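Local atomic coordinates of IMC sub-compartment protein ISP3 (Toxoplasma gondii, PDB entry 4CHJ), a protein that belongs to a family of inner membrane complex proteins critical for replication of the parasite and adopts a pleckstrin homology fold. Residues N40-G45 against I131-C136; D46-L51 against M71-N76; C60-D65 against F126-I131. All coordinates share one frame; numbering follows the deposited sequence.

Contact 1: residues N40-G45 against I131-C136; sequences NRYEAG and ITDAQC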
loop_
_atom_site.group_PDB
_atom_site.type_symbol
_atom_site.label_atom_id
_atom_site.label_comp_id
_atom_site.label_asym_id
_atom_site.label_seq_id
_atom_site.Cartn_x
_atom_site.Cartn_y
_atom_site.Cartn_z
ATOM N N ASN A 40 -2.520 -13.979 -2.021
ATOM C CA ASN A 40 -3.631 -14.875 -1.688
ATOM C C ASN A 40 -4.383 -14.433 -0.468
ATOM O O ASN A 40 -5.608 -14.385 -0.477
ATOM C CB ASN A 40 -3.125 -16.301 -1.459
ATOM C CG ASN A 40 -3.008 -17.081 -2.753
ATOM O OD1 ASN A 40 -3.908 -17.031 -3.612
ATOM N ND2 ASN A 40 -1.884 -17.778 -2.926
ATOM N N ARG A 41 -3.642 -14.142 0.597
ATOM C CA ARG A 41 -4.218 -13.563 1.816
ATOM C C ARG A 41 -5.098 -12.336 1.617
ATOM O O ARG A 41 -6.222 -12.270 2.146
ATOM C CB ARG A 41 -3.118 -13.225 2.791
ATOM C CG ARG A 41 -2.618 -14.454 3.486
ATOM C CD ARG A 41 -1.800 -14.111 4.691
ATOM N NE ARG A 41 -0.459 -13.702 4.305
ATOM C CZ ARG A 41 0.096 -12.541 4.633
ATOM N NH1 ARG A 41 -0.576 -11.645 5.351
ATOM N NH2 ARG A 41 1.345 -12.296 4.269
ATOM N N TYR A 42 -4.600 -11.362 0.864
ATOM C CA TYR A 42 -5.306 -10.072 0.749
ATOM C C TYR A 42 -6.404 -10.093 -0.306
ATOM O O TYR A 42 -7.377 -9.335 -0.215
ATOM C CB TYR A 42 -4.305 -8.928 0.528
ATOM C CG TYR A 42 -3.638 -8.541 1.843
ATOM C CD1 TYR A 42 -4.323 -7.768 2.788
ATOM C CD2 TYR A 42 -2.393 -9.058 2.200
ATOM C CE1 TYR A 42 -3.758 -7.473 4.020
ATOM C CE2 TYR A 42 -1.817 -8.760 3.434
ATOM C CZ TYR A 42 -2.509 -7.970 4.340
ATOM O OH TYR A 42 -1.945 -7.669 5.553
ATOM N N GLU A 43 -6.281 -10.995 -1.278
ATOM C CA GLU A 43 -7.410 -11.315 -2.156
ATOM C C GLU A 43 -8.546 -11.927 -1.338
ATOM O O GLU A 43 -9.728 -11.648 -1.585
ATOM C CB GLU A 43 -6.975 -12.275 -3.269
ATOM C CG GLU A 43 -6.304 -11.577 -4.446
ATOM C CD GLU A 43 -5.834 -12.535 -5.543
ATOM O OE1 GLU A 43 -5.545 -13.719 -5.238
ATOM O OE2 GLU A 43 -5.730 -12.086 -6.712
ATOM N N ALA A 44 -8.178 -12.730 -0.338
ATOM C CA ALA A 44 -9.144 -13.252 0.631
ATOM C C ALA A 44 -9.651 -12.149 1.561
ATOM O O ALA A 44 -10.773 -12.206 2.056
ATOM C CB ALA A 44 -8.516 -14.377 1.452
ATOM N N GLY A 45 -8.818 -11.149 1.801
ATOM C CA GLY A 45 -9.114 -10.167 2.821
ATOM C C GLY A 45 -8.253 -10.420 4.027
ATOM O O GLY A 45 -8.317 -11.480 4.639
ATOM N N ILE A 131 7.729 -6.528 7.336
ATOM C CA ILE A 131 8.425 -5.813 6.270
ATOM C C ILE A 131 8.115 -6.435 4.932
ATOM O O ILE A 131 7.912 -5.744 3.926
ATOM C CB ILE A 131 9.945 -5.860 6.475
ATOM C CG1 ILE A 131 10.300 -5.285 7.846
ATOM C CG2 ILE A 131 10.642 -5.070 5.379
ATOM C CD1 ILE A 131 11.774 -4.971 8.054
ATOM N N THR A 132 8.123 -7.756 4.938
ATOM C CA THR A 132 7.872 -8.558 3.779
ATOM C C THR A 132 6.543 -8.211 3.139
ATOM O O THR A 132 6.454 -8.013 1.918
ATOM C CB THR A 132 7.851 -10.037 4.206
ATOM O OG1 THR A 132 9.192 -10.445 4.519
ATOM C CG2 THR A 132 7.229 -10.946 3.109
ATOM N N ASP A 133 5.502 -8.217 3.956
ATOM C CA ASP A 133 4.170 -7.807 3.528
ATOM C C ASP A 133 4.148 -6.396 2.944
ATOM O O ASP A 133 3.488 -6.141 1.934
ATOM C CB ASP A 133 3.201 -7.905 4.696
ATOM C CG ASP A 133 2.672 -9.311 4.885
ATOM O OD1 ASP A 133 3.099 -10.215 4.124
ATOM O OD2 ASP A 133 1.793 -9.510 5.744
ATOM N N ALA A 134 4.906 -5.496 3.558
ATOM C CA ALA A 134 4.931 -4.104 3.126
ATOM C C ALA A 134 5.572 -4.054 1.761
ATOM O O ALA A 134 5.079 -3.404 0.854
ATOM C CB ALA A 134 5.718 -3.262 4.112
ATOM N N GLN A 135 6.645 -4.814 1.606
ATOM C CA GLN A 135 7.379 -4.844 0.356
ATOM C C GLN A 135 6.594 -5.534 -0.756
ATOM O O GLN A 135 6.717 -5.154 -1.918
ATOM C CB GLN A 135 8.738 -5.499 0.567
ATOM C CG GLN A 135 9.569 -4.764 1.608
ATOM C CD GLN A 135 11.032 -5.145 1.589
ATOM O OE1 GLN A 135 11.401 -6.238 1.161
ATOM N NE2 GLN A 135 11.871 -4.256 2.103
ATOM N N CYS A 136 5.713 -6.459 -0.392
ATOM C CA CYS A 136 4.758 -7.027 -1.349
ATOM C C CYS A 136 3.719 -6.026 -1.805
ATOM O O CYS A 136 3.310 -6.022 -2.974
ATOM C CB CYS A 136 4.041 -8.236 -0.748
ATOM S SG CYS A 136 5.126 -9.661 -0.530
#
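Tyr42 and Asp133 mark the closest backbone approach, CA to CA 10.1 Å, where the last turn of helix 32-44 faces the first turn of helix 131-149. At that separation the backbones do not meet, and side chains bridge the gap. Arg41 does most of it. Its chain bends near the end (chi3 -78°), bringing the guanidinium end-on to the Asp133 carboxylate in a salt bridge with two nitrogens engaged. Arg41 NH2 lies 2.7 Å from Asp133 OD1 and uses the syn lone pair of that oxygen. Arg41 NH1 reaches Asp133 OD2 at 3.2 Å, again from the syn side but tilted out of the carboxylate plane; a weak third bond runs from NH2 to OD2. The two flat groups are 27° from coplanar, so the pairing is slightly twisted. Tyr42 OH comes only to 4.2 Å from Asp133 OD2; its hydroxyl is hydrogen-bonded instead to Thr47 O. Arg41 NH1 has a second acidic partner in Asp46. The salt bridge thus ties the helix leading into the first sheet strand to the C-terminal helix, the one that caps the barrel in pleckstrin homology folds. Gly45, with positive phi, ends helix 32-44 just before strand 46-51. Trp38, one turn earlier on helix 32-44, packs against Asp133, and Tyr42 rests on Leu62 and Ile64 of strand 57-65.

Contact 2: residues D46-L51 against M71-N76; sequences DTMEVL and MNLTFN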
loop_
_atom_site.group_PDB
_atom_site.type_symbol
_atom_site.label_atom_id
_atom_site.label_comp_id
_atom_site.label_asym_id
_atom_site.label_seq_id
_atom_site.Cartn_x
_atom_site.Cartn_y
_atom_site.Cartn_z
ATOM N N ASP A 46 -7.403 -9.464 4.356
ATOM C CA ASP A 46 -6.541 -9.619 5.522
ATOM C C ASP A 46 -6.258 -8.249 6.151
ATOM O O ASP A 46 -6.569 -7.206 5.568
ATOM C CB ASP A 46 -5.249 -10.363 5.137
ATOM C CG ASP A 46 -4.469 -10.863 6.343
ATOM O OD1 ASP A 46 -5.080 -11.083 7.410
ATOM O OD2 ASP A 46 -3.233 -11.017 6.230
ATOM N N THR A 47 -5.718 -8.286 7.364
ATOM C CA THR A 47 -5.711 -7.164 8.278
ATOM C C THR A 47 -4.467 -6.299 8.037
ATOM O O THR A 47 -3.381 -6.831 7.751
ATOM C CB THR A 47 -5.742 -7.676 9.744
ATOM O OG1 THR A 47 -7.099 -7.931 10.138
ATOM C CG2 THR A 47 -5.129 -6.672 10.699
ATOM N N MET A 48 -4.660 -4.972 8.067
ATOM C CA MET A 48 -3.564 -3.998 8.118
ATOM C C MET A 48 -4.035 -2.739 8.867
ATOM O O MET A 48 -5.116 -2.738 9.472
ATOM C CB MET A 48 -3.104 -3.648 6.709
ATOM C CG MET A 48 -4.231 -3.667 5.689
ATOM S SD MET A 48 -5.413 -2.326 5.947
ATOM C CE MET A 48 -4.355 -0.926 5.553
ATOM N N GLU A 49 -3.209 -1.696 8.870
ATOM C CA GLU A 49 -3.565 -0.421 9.518
ATOM C C GLU A 49 -3.457 0.738 8.556
ATOM O O GLU A 49 -2.480 0.856 7.822
ATOM C CB GLU A 49 -2.623 -0.131 10.678
ATOM C CG GLU A 49 -2.844 -0.971 11.902
ATOM C CD GLU A 49 -1.741 -0.779 12.912
ATOM O OE1 GLU A 49 -0.731 -0.111 12.578
ATOM O OE2 GLU A 49 -1.891 -1.275 14.047
ATOM N N VAL A 50 -4.406 1.659 8.653
ATOM C CA VAL A 50 -4.329 2.907 7.917
ATOM C C VAL A 50 -3.838 4.013 8.843
ATOM O O VAL A 50 -4.442 4.281 9.875
ATOM C CB VAL A 50 -5.703 3.308 7.365
ATOM C CG1 VAL A 50 -5.645 4.690 6.738
ATOM C CG2 VAL A 50 -6.190 2.277 6.364
ATOM N N LEU A 51 -2.725 4.636 8.471
ATOM C CA LEU A 51 -2.173 5.766 9.206
ATOM C C LEU A 51 -2.921 7.059 8.925
ATOM O O LEU A 51 -3.435 7.259 7.830
ATOM C CB LEU A 51 -0.693 5.949 8.878
ATOM C CG LEU A 51 0.213 4.752 9.148
ATOM C CD1 LEU A 51 1.651 5.207 9.317
ATOM C CD2 LEU A 51 -0.264 3.993 10.374
ATOM N N MET A 71 -9.639 -2.182 -4.564
ATOM C CA MET A 71 -9.269 -2.749 -3.288
ATOM C C MET A 71 -10.090 -2.059 -2.232
ATOM O O MET A 71 -10.231 -0.850 -2.241
ATOM C CB MET A 71 -7.770 -2.668 -3.024
ATOM C CG MET A 71 -7.231 -1.323 -2.608
ATOM S SD MET A 71 -5.443 -1.429 -2.473
ATOM C CE MET A 71 -4.997 0.294 -2.410
ATOM N N ASN A 72 -10.663 -2.845 -1.339
ATOM C CA ASN A 72 -11.627 -2.324 -0.401
ATOM C C ASN A 72 -11.106 -2.312 1.002
ATOM O O ASN A 72 -10.620 -3.313 1.498
ATOM C CB ASN A 72 -12.895 -3.159 -0.441
ATOM C CG ASN A 72 -13.942 -2.565 -1.338
ATOM O OD1 ASN A 72 -13.748 -2.452 -2.544
ATOM N ND2 ASN A 72 -15.063 -2.173 -0.752
ATOM N N LEU A 73 -11.237 -1.169 1.651
ATOM C CA LEU A 73 -10.883 -1.062 3.041
ATOM C C LEU A 73 -12.162 -1.245 3.811
ATOM O O LEU A 73 -13.143 -0.553 3.570
ATOM C CB LEU A 73 -10.310 0.315 3.342
ATOM C CG LEU A 73 -8.799 0.436 3.230
ATOM C CD1 LEU A 73 -8.134 -0.554 4.166
ATOM C CD2 LEU A 73 -8.385 0.175 1.795
ATOM N N THR A 74 -12.154 -2.187 4.736
ATOM C CA THR A 74 -13.297 -2.364 5.605
ATOM C C THR A 74 -12.918 -2.009 7.012
ATOM O O THR A 74 -11.957 -2.550 7.564
ATOM C CB THR A 74 -13.829 -3.797 5.568
ATOM O OG1 THR A 74 -14.284 -4.090 4.241
ATOM C CG2 THR A 74 -14.987 -3.958 6.550
ATOM N N PHE A 75 -13.618 -1.008 7.538
ATOM C CA PHE A 75 -13.536 -0.610 8.929
ATOM C C PHE A 75 -14.951 -0.403 9.475
ATOM O O PHE A 75 -15.710 0.404 8.951
ATOM C CB PHE A 75 -12.711 0.671 9.031
ATOM C CG PHE A 75 -12.932 1.441 10.291
ATOM C CD1 PHE A 75 -12.916 0.806 11.514
ATOM C CD2 PHE A 75 -13.162 2.801 10.249
ATOM C CE1 PHE A 75 -13.122 1.516 12.678
ATOM C CE2 PHE A 75 -13.371 3.518 11.408
ATOM C CZ PHE A 75 -13.352 2.874 12.624
ATOM N N ASN A 76 -15.308 -1.127 10.525
ATOM C CA ASN A 76 -16.611 -0.948 11.152
ATOM C C ASN A 76 -17.748 -1.056 10.152
ATOM O O ASN A 76 -18.706 -0.294 10.208
ATOM C CB ASN A 76 -16.705 0.377 11.898
ATOM C CG ASN A 76 -17.974 0.483 12.723
ATOM O OD1 ASN A 76 -18.783 -0.442 12.755
ATOM N ND2 ASN A 76 -18.151 1.612 13.397
#
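Leu73 meets Met48 and Val50 through a single methyl group, CD1, and that point is the tight part of the contact. Met48 SD sits 3.7 Å from Leu73 CD1 and Met48 CE 4.0 Å from the same carbon, the two side chains crossing at about a right angle. Two things bring the thioether there: CG lies between the backbone N and the carbonyl carbon, with chi1 at 33°, well short of a staggered value, and the chain then folds back at chi2 and chi3. Val50 adds its CG2 branch, 4.1 Å from Leu73 CD1. All three residues are buried, and Phe126 of strand 123-127 touches each of them. The backbones stand much further apart, Val50 CA to Leu73 CA being 9.1 Å, because strand 57-65 lies between strands 46-51 and 70-75 and is hydrogen-bonded to each. The two therefore run in the same direction in the strongly curved antiparallel sheet of a pleckstrin homology fold, and their inward side chains reach each other in front of the middle strand. The alternate residues behave differently. Thr47 is exposed and Glu49 points away from strand 70-75, its carboxylate held in a salt bridge by Arg57. At the start of the strand, Asp46 OD1 accepts a weak bond from Thr47 N, 2.9 Å long. Asn72 and Thr74 pack on Val79 of the adjoining edge strand, and beyond them the exposed Asn76 lays its CB over one face of the Phe75 ring.

Contact 3: residues C60-D65 against F126-I131; sequences CNLKID and FSFKDI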
loop_
_atom_site.group_PDB
_atom_site.type_symbol
_atom_site.label_atom_id
_atom_site.label_comp_id
_atom_site.label_asym_id
_atom_site.label_seq_id
_atom_site.Cartn_x
_atom_site.Cartn_y
_atom_site.Cartn_z
ATOM N N CYS A 60 -7.823 -2.049 9.840
ATOM C CA CYS A 60 -8.790 -2.344 8.771
ATOM C C CYS A 60 -8.594 -3.741 8.191
ATOM O O CYS A 60 -7.588 -4.417 8.457
ATOM C CB CYS A 60 -8.635 -1.357 7.619
ATOM S SG CYS A 60 -9.007 0.333 8.044
ATOM N N ASN A 61 -9.542 -4.127 7.346
ATOM C CA ASN A 61 -9.405 -5.291 6.499
ATOM C C ASN A 61 -9.257 -4.783 5.108
ATOM O O ASN A 61 -10.000 -3.902 4.681
ATOM C CB ASN A 61 -10.638 -6.194 6.571
ATOM C CG ASN A 61 -10.299 -7.658 6.331
ATOM O OD1 ASN A 61 -9.714 -8.320 7.193
ATOM N ND2 ASN A 61 -10.675 -8.175 5.157
ATOM N N LEU A 62 -8.281 -5.331 4.407
ATOM C CA LEU A 62 -7.973 -4.907 3.069
ATOM C C LEU A 62 -8.210 -6.099 2.186
ATOM O O LEU A 62 -7.605 -7.139 2.382
ATOM C CB LEU A 62 -6.514 -4.465 2.983
ATOM C CG LEU A 62 -5.984 -4.134 1.596
ATOM C CD1 LEU A 62 -6.782 -2.977 1.013
ATOM C CD2 LEU A 62 -4.484 -3.810 1.635
ATOM N N LYS A 63 -9.083 -5.928 1.208
ATOM C CA LYS A 63 -9.448 -6.975 0.316
ATOM C C LYS A 63 -9.205 -6.520 -1.106
ATOM O O LYS A 63 -9.763 -5.516 -1.559
ATOM C CB LYS A 63 -10.907 -7.317 0.508
ATOM C CG LYS A 63 -11.285 -8.650 -0.078
ATOM C CD LYS A 63 -12.422 -9.278 0.709
ATOM C CE LYS A 63 -12.952 -10.528 0.026
ATOM N NZ LYS A 63 -13.314 -10.271 -1.400
ATOM N N ILE A 64 -8.372 -7.262 -1.818
ATOM C CA ILE A 64 -8.024 -6.898 -3.177
ATOM C C ILE A 64 -8.864 -7.728 -4.139
ATOM O O ILE A 64 -8.887 -8.958 -4.053
ATOM C CB ILE A 64 -6.509 -7.097 -3.452
ATOM C CG1 ILE A 64 -5.673 -6.417 -2.348
ATOM C CG2 ILE A 64 -6.140 -6.531 -4.817
ATOM C CD1 ILE A 64 -4.167 -6.440 -2.570
ATOM N N ASP A 65 -9.557 -7.058 -5.052
ATOM C CA ASP A 65 -10.178 -7.748 -6.168
ATOM C C ASP A 65 -9.481 -7.293 -7.442
ATOM O O ASP A 65 -9.748 -6.206 -7.949
ATOM C CB ASP A 65 -11.669 -7.419 -6.231
ATOM C CG ASP A 65 -12.388 -8.183 -7.322
ATOM O OD1 ASP A 65 -11.958 -8.099 -8.490
ATOM O OD2 ASP A 65 -13.387 -8.864 -7.014
ATOM N N PHE A 126 -0.551 2.918 4.510
ATOM C CA PHE A 126 -0.856 1.613 5.118
ATOM C C PHE A 126 0.378 1.105 5.869
ATOM O O PHE A 126 1.491 1.233 5.394
ATOM C CB PHE A 126 -1.212 0.593 4.026
ATOM C CG PHE A 126 -2.537 0.846 3.349
ATOM C CD1 PHE A 126 -3.399 1.849 3.794
ATOM C CD2 PHE A 126 -2.933 0.066 2.281
ATOM C CE1 PHE A 126 -4.619 2.060 3.178
ATOM C CE2 PHE A 126 -4.156 0.264 1.672
ATOM C CZ PHE A 126 -5.004 1.264 2.127
ATOM N N SER A 127 0.149 0.532 7.039
ATOM C CA SER A 127 1.169 -0.139 7.804
ATOM C C SER A 127 0.854 -1.641 7.871
ATOM O O SER A 127 -0.277 -2.045 8.180
ATOM C CB SER A 127 1.231 0.432 9.213
ATOM O OG SER A 127 2.271 -0.188 9.951
ATOM N N PHE A 128 1.839 -2.461 7.514
ATOM C CA PHE A 128 1.618 -3.913 7.394
ATOM C C PHE A 128 2.300 -4.631 8.518
ATOM O O PHE A 128 3.138 -4.047 9.229
ATOM C CB PHE A 128 2.122 -4.441 6.045
ATOM C CG PHE A 128 1.271 -4.019 4.891
ATOM C CD1 PHE A 128 1.490 -2.792 4.272
ATOM C CD2 PHE A 128 0.153 -4.764 4.534
ATOM C CE1 PHE A 128 0.660 -2.364 3.270
ATOM C CE2 PHE A 128 -0.677 -4.340 3.525
ATOM C CZ PHE A 128 -0.436 -3.128 2.907
ATOM N N LYS A 129 1.935 -5.905 8.695
ATOM C CA LYS A 129 2.231 -6.611 9.934
ATOM C C LYS A 129 3.736 -6.921 10.008
ATOM O O LYS A 129 4.293 -7.035 11.092
ATOM C CB LYS A 129 1.375 -7.875 10.051
ATOM C CG LYS A 129 1.575 -8.630 11.355
ATOM C CD LYS A 129 0.678 -9.865 11.482
ATOM C CE LYS A 129 0.933 -10.602 12.793
ATOM N NZ LYS A 129 0.058 -11.810 12.922
ATOM N N ASP A 130 4.396 -6.965 8.848
ATOM C CA ASP A 130 5.851 -7.113 8.775
ATOM C C ASP A 130 6.407 -6.506 7.474
ATOM O O ASP A 130 5.645 -6.092 6.598
ATOM C CB ASP A 130 6.232 -8.603 8.860
ATOM C CG ASP A 130 5.672 -9.423 7.702
ATOM O OD1 ASP A 130 5.497 -8.873 6.605
ATOM O OD2 ASP A 130 5.399 -10.615 7.890
ATOM N N ILE A 131 7.729 -6.528 7.336
ATOM C CA ILE A 131 8.425 -5.813 6.270
ATOM C C ILE A 131 8.115 -6.435 4.932
ATOM O O ILE A 131 7.912 -5.744 3.926
ATOM C CB ILE A 131 9.945 -5.860 6.475
ATOM C CG1 ILE A 131 10.300 -5.285 7.846
ATOM C CG2 ILE A 131 10.642 -5.070 5.379
ATOM C CD1 ILE A 131 11.774 -4.971 8.054
#
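Leu62 CA is 9.9 Å from Phe126 CA, since strand 57-65 and strand 123-127 are separated in the sheet by strand 46-51 and no hydrogen bond passes between them. The contact is made wholly by apolar side chains, and on the Leu62 side one methyl, CD2, touches both phenylalanines. Leu62 points toward the opposite segment, CG anti to the backbone N (chi1 173°), which carries the isobutyl group across toward the outer ends of both rings. Leu62 CD2 approaches Phe126 CE2 at 4.1 Å, meeting that ring obliquely, and the two side chains cross at roughly a right angle. Against Phe128 the approach is different: Leu62 CD2 lies 4.3 Å from Phe128 CE2, at the ring edge and near its plane. The planes of the two rings are themselves about 67° apart, and their CE2 atoms both turn to the same methyl.

Further side chains fill in around this trio. Met48 of the intervening strand touches Leu62 and both rings, while Leu73 reaches Leu62 and Phe126 from strand 70-75. Phe137 of the C-terminal helix meets both rings at inclined planes, and Phe115 stacks edge-to-face with Phe126. Beyond Phe128 the chain runs on into helix 131-149: Asp130 takes the N-cap position and its OD1 accepts a bond from Asp133 N. An interior lined by side chains from the curved strands, and covered at one end by a C-terminal helix that follows shortly after the last strand, is characteristic of the pleckstrin homology fold, and Leu62, Phe126 and Phe128 form part of that hydrophobic core.

Contact 3 has its centre 6 Å from that of each of the other two, while the centres of contacts 1 and 2 are 12 Å apart. Contacts 2 and 3 form one continuous apolar interior, with Met48 CE only 3.4 Å from Phe126 CG. Contact 1 borders it on the helix side, where Tyr42 packs on Leu62 and Met48, and is tied down by polar bonds: Tyr42 OH to Thr47 O at 2.8 Å and Arg41 NH1 to Asp46 OD2 at 2.9 Å reach contact 2, while Tyr42 O to Ile64 N, also 2.8 Å, reaches contact 3. Residue ranges 126-131 and 131-136 share Ile131, the first residue of the C-terminal helix. Contacts 2 and 3 alternate along the chain and interlock strands 46-51, 57-65, 70-75 and 123-127.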